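Local coordinates for protein diphosphomevalonate decarboxylase, putative (Trypanosoma brucei, PDB 2HKE) that probably catalyses the ATP-dependent decarboxylation of (R)-5-diphosphomevalonate to isopentenyl diphosphate, a step of the mevalonate pathway that supplies isoprenoid and sterol synthesis, at residues T263-E267 against D268-M272; R274-K277 against A278-K282. The protein carries 1 engineered substitution. All blocks are in the same frame, centred on the assembly; numbering follows the deposited sequence.

Contact 1: residues T263-E267 against D268-M272; sequences TYATE and DSYAM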
loop_
_atom_site.group_PDB
_atom_site.type_symbol
_atom_site.label_atom_id
_atom_site.label_comp_id
_atom_site.label_asym_id
_atom_site.label_seq_id
_atom_site.Cartn_x
_atom_site.Cartn_y
_atom_site.Cartn_z
ATOM N N THR A 263 11.310 6.568 -14.091
ATOM C CA THR A 263 12.288 6.092 -13.106
ATOM C C THR A 263 11.873 6.518 -11.725
ATOM O O THR A 263 11.874 7.715 -11.399
ATOM C CB THR A 263 13.684 6.711 -13.361
ATOM O OG1 THR A 263 14.046 6.473 -14.734
ATOM C CG2 THR A 263 14.709 6.084 -12.419
ATOM N N TYR A 264 11.523 5.540 -10.888
ATOM C CA TYR A 264 11.262 5.844 -9.509
ATOM C C TYR A 264 12.389 5.359 -8.589
ATOM O O TYR A 264 12.474 5.792 -7.453
ATOM C CB TYR A 264 9.948 5.179 -9.102
ATOM C CG TYR A 264 8.748 5.685 -9.841
ATOM C CD1 TYR A 264 8.422 7.030 -9.849
ATOM C CD2 TYR A 264 7.897 4.797 -10.502
ATOM C CE1 TYR A 264 7.262 7.490 -10.530
ATOM C CE2 TYR A 264 6.770 5.240 -11.167
ATOM C CZ TYR A 264 6.429 6.583 -11.148
ATOM O OH TYR A 264 5.287 6.975 -11.833
ATOM N N ALA A 265 13.158 4.383 -9.051
ATOM C CA ALA A 265 14.242 3.788 -8.251
ATOM C C ALA A 265 15.479 4.677 -8.300
ATOM O O ALA A 265 15.714 5.361 -9.288
ATOM C CB ALA A 265 14.563 2.469 -8.782
ATOM N N THR A 266 16.232 4.674 -7.206
ATOM C CA THR A 266 17.529 5.330 -7.128
ATOM C C THR A 266 18.602 4.270 -7.035
ATOM O O THR A 266 18.313 3.083 -6.943
ATOM C CB THR A 266 17.607 6.167 -5.884
ATOM O OG1 THR A 266 17.547 5.293 -4.734
ATOM C CG2 THR A 266 16.482 7.228 -5.836
ATOM N N GLU A 267 19.864 4.682 -6.976
ATOM C CA GLU A 267 20.904 3.650 -6.848
ATOM C C GLU A 267 20.841 2.990 -5.473
ATOM O O GLU A 267 21.360 1.890 -5.290
ATOM C CB GLU A 267 22.272 4.238 -7.082
ATOM C CG GLU A 267 22.560 4.576 -8.589
ATOM C CD GLU A 267 22.584 3.357 -9.505
ATOM O OE1 GLU A 267 22.965 2.236 -9.048
ATOM O OE2 GLU A 267 22.203 3.505 -10.710
ATOM N N ASP A 268 20.317 3.698 -4.484
ATOM C CA ASP A 268 20.083 3.065 -3.161
ATOM C C ASP A 268 19.074 1.920 -3.293
ATOM O O ASP A 268 19.297 0.830 -2.747
ATOM C CB ASP A 268 19.559 4.055 -2.151
ATOM C CG ASP A 268 20.608 4.997 -1.632
ATOM O OD1 ASP A 268 21.804 4.732 -1.747
ATOM O OD2 ASP A 268 20.188 6.035 -1.103
ATOM N N SER A 269 17.985 2.164 -4.021
ATOM C CA SER A 269 17.034 1.088 -4.370
ATOM C C SER A 269 17.727 -0.120 -4.977
ATOM O O SER A 269 17.505 -1.265 -4.559
ATOM C CB SER A 269 15.973 1.589 -5.355
ATOM O OG SER A 269 15.325 2.718 -4.843
ATOM N N TYR A 270 18.548 0.126 -5.998
ATOM C CA TYR A 270 19.238 -0.943 -6.695
ATOM C C TYR A 270 20.255 -1.634 -5.817
ATOM O O TYR A 270 20.414 -2.866 -5.896
ATOM C CB TYR A 270 19.908 -0.458 -8.004
ATOM C CG TYR A 270 18.963 0.133 -9.016
ATOM C CD1 TYR A 270 17.854 -0.578 -9.457
ATOM C CD2 TYR A 270 19.169 1.414 -9.527
ATOM C CE1 TYR A 270 16.974 -0.038 -10.388
ATOM C CE2 TYR A 270 18.278 1.970 -10.465
ATOM C CZ TYR A 270 17.211 1.236 -10.901
ATOM O OH TYR A 270 16.348 1.783 -11.823
ATOM N N ALA A 271 20.904 -0.874 -4.936
ATOM C CA ALA A 271 21.823 -1.512 -4.009
ATOM C C ALA A 271 21.057 -2.442 -3.036
ATOM O O ALA A 271 21.559 -3.483 -2.657
ATOM C CB ALA A 271 22.552 -0.460 -3.226
ATOM N N MET A 272 19.862 -2.029 -2.627
ATOM C CA MET A 272 19.020 -2.876 -1.766
ATOM C C MET A 272 18.659 -4.159 -2.465
ATOM O O MET A 272 18.673 -5.226 -1.846
ATOM C CB MET A 272 17.782 -2.112 -1.257
ATOM C CG MET A 272 18.070 -1.234 -0.049
ATOM S SD MET A 272 18.543 -2.069 1.461
ATOM C CE MET A 272 16.966 -2.877 1.929
HETATM O O HOH W 1 17.619 6.729 -2.515
#
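Thr-266 and Ser-269 meet in a capping box, the reciprocal pair of bonds that starts many helices, here at the N-terminus of helix 267-283 in the C-terminal domain, where the loop following helix 237-256 turns into the helix. Thr-266 is the N-cap. With chi1 at 65° its OG1 is tucked between its own backbone N and carbonyl carbon, a position from which it faces the opening turn and accepts the amide of Ser-269 at 3.2 Å (Ser-269 N to Thr-266 OG1) along a nearly straight path of 171°. The return bond runs from Thr-266 N to Ser-269 OG, also 3.2 Å. Ser-269 OG is beside its own backbone N, which turns it back toward the cap, and it has a second partner in the carbonyl oxygen of Ala-296. Two amides near the helix start are thus satisfied by side-chain oxygens. A water extends the cap outward: it lies 2.6 Å from Thr-266 OG1 and donates to Asp-268 OD2. The other carboxylate oxygen of Asp-268, OD1, forms a salt bridge with Lys-354 and a hydrogen bond with His-351, tying the first turn to a neighbouring loop.

Tyr-270 turns its ring back toward the loop, Tyr-270 CD2 coming 3.2 Å from Thr-266 O. Its phenol end packs on the methyl of Ala-265, with Tyr-270 CZ 3.6 Å from Ala-265 CB, while the carboxylate of Glu-267 comes obliquely to the CD2 side of the ring, Glu-267 OE2 3.9 Å from Tyr-270 CD2. Regular helical bonding takes over as the amide of Tyr-270 binds the carbonyl of Thr-266; the next bond, from Ala-271 N to Glu-267 O, is 2.8 Å long, and its donor is tilted 33° from the carbonyl plane.

Contact 2: residues R274-K277 against A278-K282; sequences RLVK and AYNAK. With SO4 (sulfate ion), chain D.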
loop_
_atom_site.group_PDB
_atom_site.type_symbol
_atom_site.label_atom_id
_atom_site.label_comp_id
_atom_site.label_asym_id
_atom_site.label_seq_id
_atom_site.Cartn_x
_atom_site.Cartn_y
_atom_site.Cartn_z
ATOM N N ARG A 274 20.475 -5.644 -4.826
ATOM C CA ARG A 274 21.697 -6.429 -4.823
ATOM C C ARG A 274 21.981 -7.053 -3.467
ATOM O O ARG A 274 22.422 -8.220 -3.414
ATOM C CB ARG A 274 22.902 -5.581 -5.260
ATOM C CG ARG A 274 22.765 -5.101 -6.657
ATOM C CD ARG A 274 24.118 -4.779 -7.311
ATOM N NE ARG A 274 24.974 -3.972 -6.455
ATOM C CZ ARG A 274 24.872 -2.660 -6.313
ATOM N NH1 ARG A 274 23.953 -1.991 -6.975
ATOM N NH2 ARG A 274 25.719 -2.016 -5.516
ATOM N N LEU A 275 21.735 -6.292 -2.396
ATOM C CA LEU A 275 21.989 -6.756 -1.025
ATOM C C LEU A 275 21.080 -7.926 -0.636
ATOM O O LEU A 275 21.534 -8.961 -0.081
ATOM C CB LEU A 275 21.795 -5.594 -0.060
ATOM C CG LEU A 275 22.110 -5.843 1.403
ATOM C CD1 LEU A 275 23.460 -6.565 1.626
ATOM C CD2 LEU A 275 22.063 -4.529 2.138
ATOM N N VAL A 276 19.801 -7.796 -0.920
ATOM C CA VAL A 276 18.889 -8.887 -0.604
ATOM C C VAL A 276 19.326 -10.128 -1.358
ATOM O O VAL A 276 19.370 -11.230 -0.789
ATOM C CB VAL A 276 17.440 -8.516 -0.938
ATOM C CG1 VAL A 276 16.520 -9.728 -0.859
ATOM C CG2 VAL A 276 17.021 -7.351 -0.040
ATOM N N LYS A 277 19.622 -9.975 -2.651
ATOM C CA LYS A 277 20.056 -11.110 -3.455
ATOM C C LYS A 277 21.316 -11.770 -2.909
ATOM O O LYS A 277 21.412 -13.005 -2.833
ATOM C CB LYS A 277 20.290 -10.671 -4.902
ATOM C CG LYS A 277 18.992 -10.418 -5.644
ATOM C CD LYS A 277 19.298 -9.941 -7.060
ATOM C CE LYS A 277 18.026 -9.758 -7.854
ATOM N NZ LYS A 277 18.370 -9.211 -9.197
ATOM N N ALA A 278 22.283 -10.943 -2.528
ATOM C CA ALA A 278 23.568 -11.421 -2.008
ATOM C C ALA A 278 23.392 -12.107 -0.659
ATOM O O ALA A 278 24.046 -13.095 -0.367
ATOM C CB ALA A 278 24.538 -10.271 -1.854
ATOM N N TYR A 279 22.477 -11.595 0.155
ATOM C CA TYR A 279 22.156 -12.235 1.435
ATOM C C TYR A 279 21.554 -13.607 1.224
ATOM O O TYR A 279 21.965 -14.561 1.835
ATOM C CB TYR A 279 21.186 -11.362 2.201
ATOM C CG TYR A 279 20.798 -11.885 3.557
ATOM C CD1 TYR A 279 21.767 -12.125 4.522
ATOM C CD2 TYR A 279 19.475 -12.127 3.875
ATOM C CE1 TYR A 279 21.417 -12.562 5.759
ATOM C CE2 TYR A 279 19.110 -12.596 5.133
ATOM C CZ TYR A 279 20.092 -12.805 6.062
ATOM O OH TYR A 279 19.743 -13.279 7.326
ATOM N N ASN A 280 20.578 -13.709 0.350
ATOM C CA ASN A 280 19.882 -14.953 0.121
ATOM C C ASN A 280 20.900 -15.945 -0.444
ATOM O O ASN A 280 20.888 -17.128 -0.098
ATOM C CB ASN A 280 18.762 -14.712 -0.872
ATOM C CG ASN A 280 17.540 -14.059 -0.253
ATOM O OD1 ASN A 280 17.314 -14.136 0.983
ATOM N ND2 ASN A 280 16.725 -13.415 -1.108
ATOM N N ALA A 281 21.767 -15.454 -1.312
ATOM C CA ALA A 281 22.831 -16.305 -1.906
ATOM C C ALA A 281 23.735 -16.902 -0.806
ATOM O O ALA A 281 24.008 -18.123 -0.807
ATOM C CB ALA A 281 23.615 -15.509 -2.962
ATOM N N LYS A 282 24.137 -16.063 0.153
ATOM C CA LYS A 282 25.002 -16.480 1.267
ATOM C C LYS A 282 24.283 -17.411 2.221
ATOM O O LYS A 282 24.857 -18.358 2.741
ATOM C CB LYS A 282 25.452 -15.299 2.107
ATOM C CG LYS A 282 26.636 -14.586 1.722
ATOM C CD LYS A 282 27.962 -15.391 1.842
ATOM C CE LYS A 282 29.074 -14.407 1.514
ATOM N NZ LYS A 282 30.183 -15.029 0.717
HETATM S S SO4 D . 28.226 -5.449 -5.872
HETATM O O1 SO4 D . 28.868 -5.161 -7.149
HETATM O O2 SO4 D . 29.128 -6.228 -5.053
HETATM O O3 SO4 D . 27.900 -4.170 -5.234
HETATM O O4 SO4 D . 27.002 -6.183 -6.160
#
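Val-276 and Asn-280, one turn apart on helix 267-283, lie side by side and point the same way, the one pair whose side chains are in contact between 274-277 and 278-282. Val-276 sets CG1 anti to its backbone N, chi1 169°, and this methyl comes alongside the amide of Asn-280, with Val-276 CG1 3.7 Å from Asn-280 ND2. Asn-280 instead carries CG beside its backbone N, and this sets the amide over the carbonyl of Val-276, with Asn-280 CG 3.4 Å from Val-276 O. The polar ends of this buried amide are satisfied beyond the helix: ND2 donates to the carbonyl of Leu-288, and OD1 accepts from the backbone N of Ala-287.

The backbone follows the i to i+4 pattern throughout, from Ala-278 N to Arg-274 O as far as Ala-281 N to Lys-277 O. CB atoms rest against the carbonyls one turn back, Ala-278 CB 3.3 Å from Arg-274 O and Tyr-279 CB likewise from Leu-275 O. Lys-277 runs extended beyond CG and lies on Tyr-290.

Arg-274 turns outward. A bend at chi3, -47°, brings its guanidinium to a sulfate ion, probably from the crystallisation liquor. Arg-274 NE is shared between two sulfate oxygens, O4 at 3.0 Å and O3 slightly farther off. Arg-274 NH2 also binds sulfate O3, at 3.1 Å, and none of the three bonds is straight. O4 lies at the edge of the guanidinium, near its plane, and the backbone N of Asp-350 holds the same ion.

Around the helix, Leu-275 packs on helix 307-317 and Val-276 on Leu-288 and Tyr-290 of strand 288-291, while Tyr-279, its hydroxyl bonded to Glu-309 and its ring edge-to-face with Tyr-345, touches both elements.

Both contacts belong to helix 267-283 and follow each other along it, their centres about 16 Å apart: contact 1 starts the helix, contact 2 covers its later turns. Buried Ala-265, Ser-269 and Ala-271 in contact 1, and Leu-275, Val-276, Tyr-279 and Asn-280 in contact 2, contrast with exposed Glu-267 in the first and Arg-274, Lys-277 and Ala-281 in the second. At the start, amides that lack a preceding turn take side-chain oxygens as partners; farther on, main-chain carbonyls do that work. Asp-268 and Ser-269 tie the first turn to loops; 274-282 adds packing on strand 288-291 and helix 307-317, with an exposed arginine holding a sulfate probably from the crystallisation liquor.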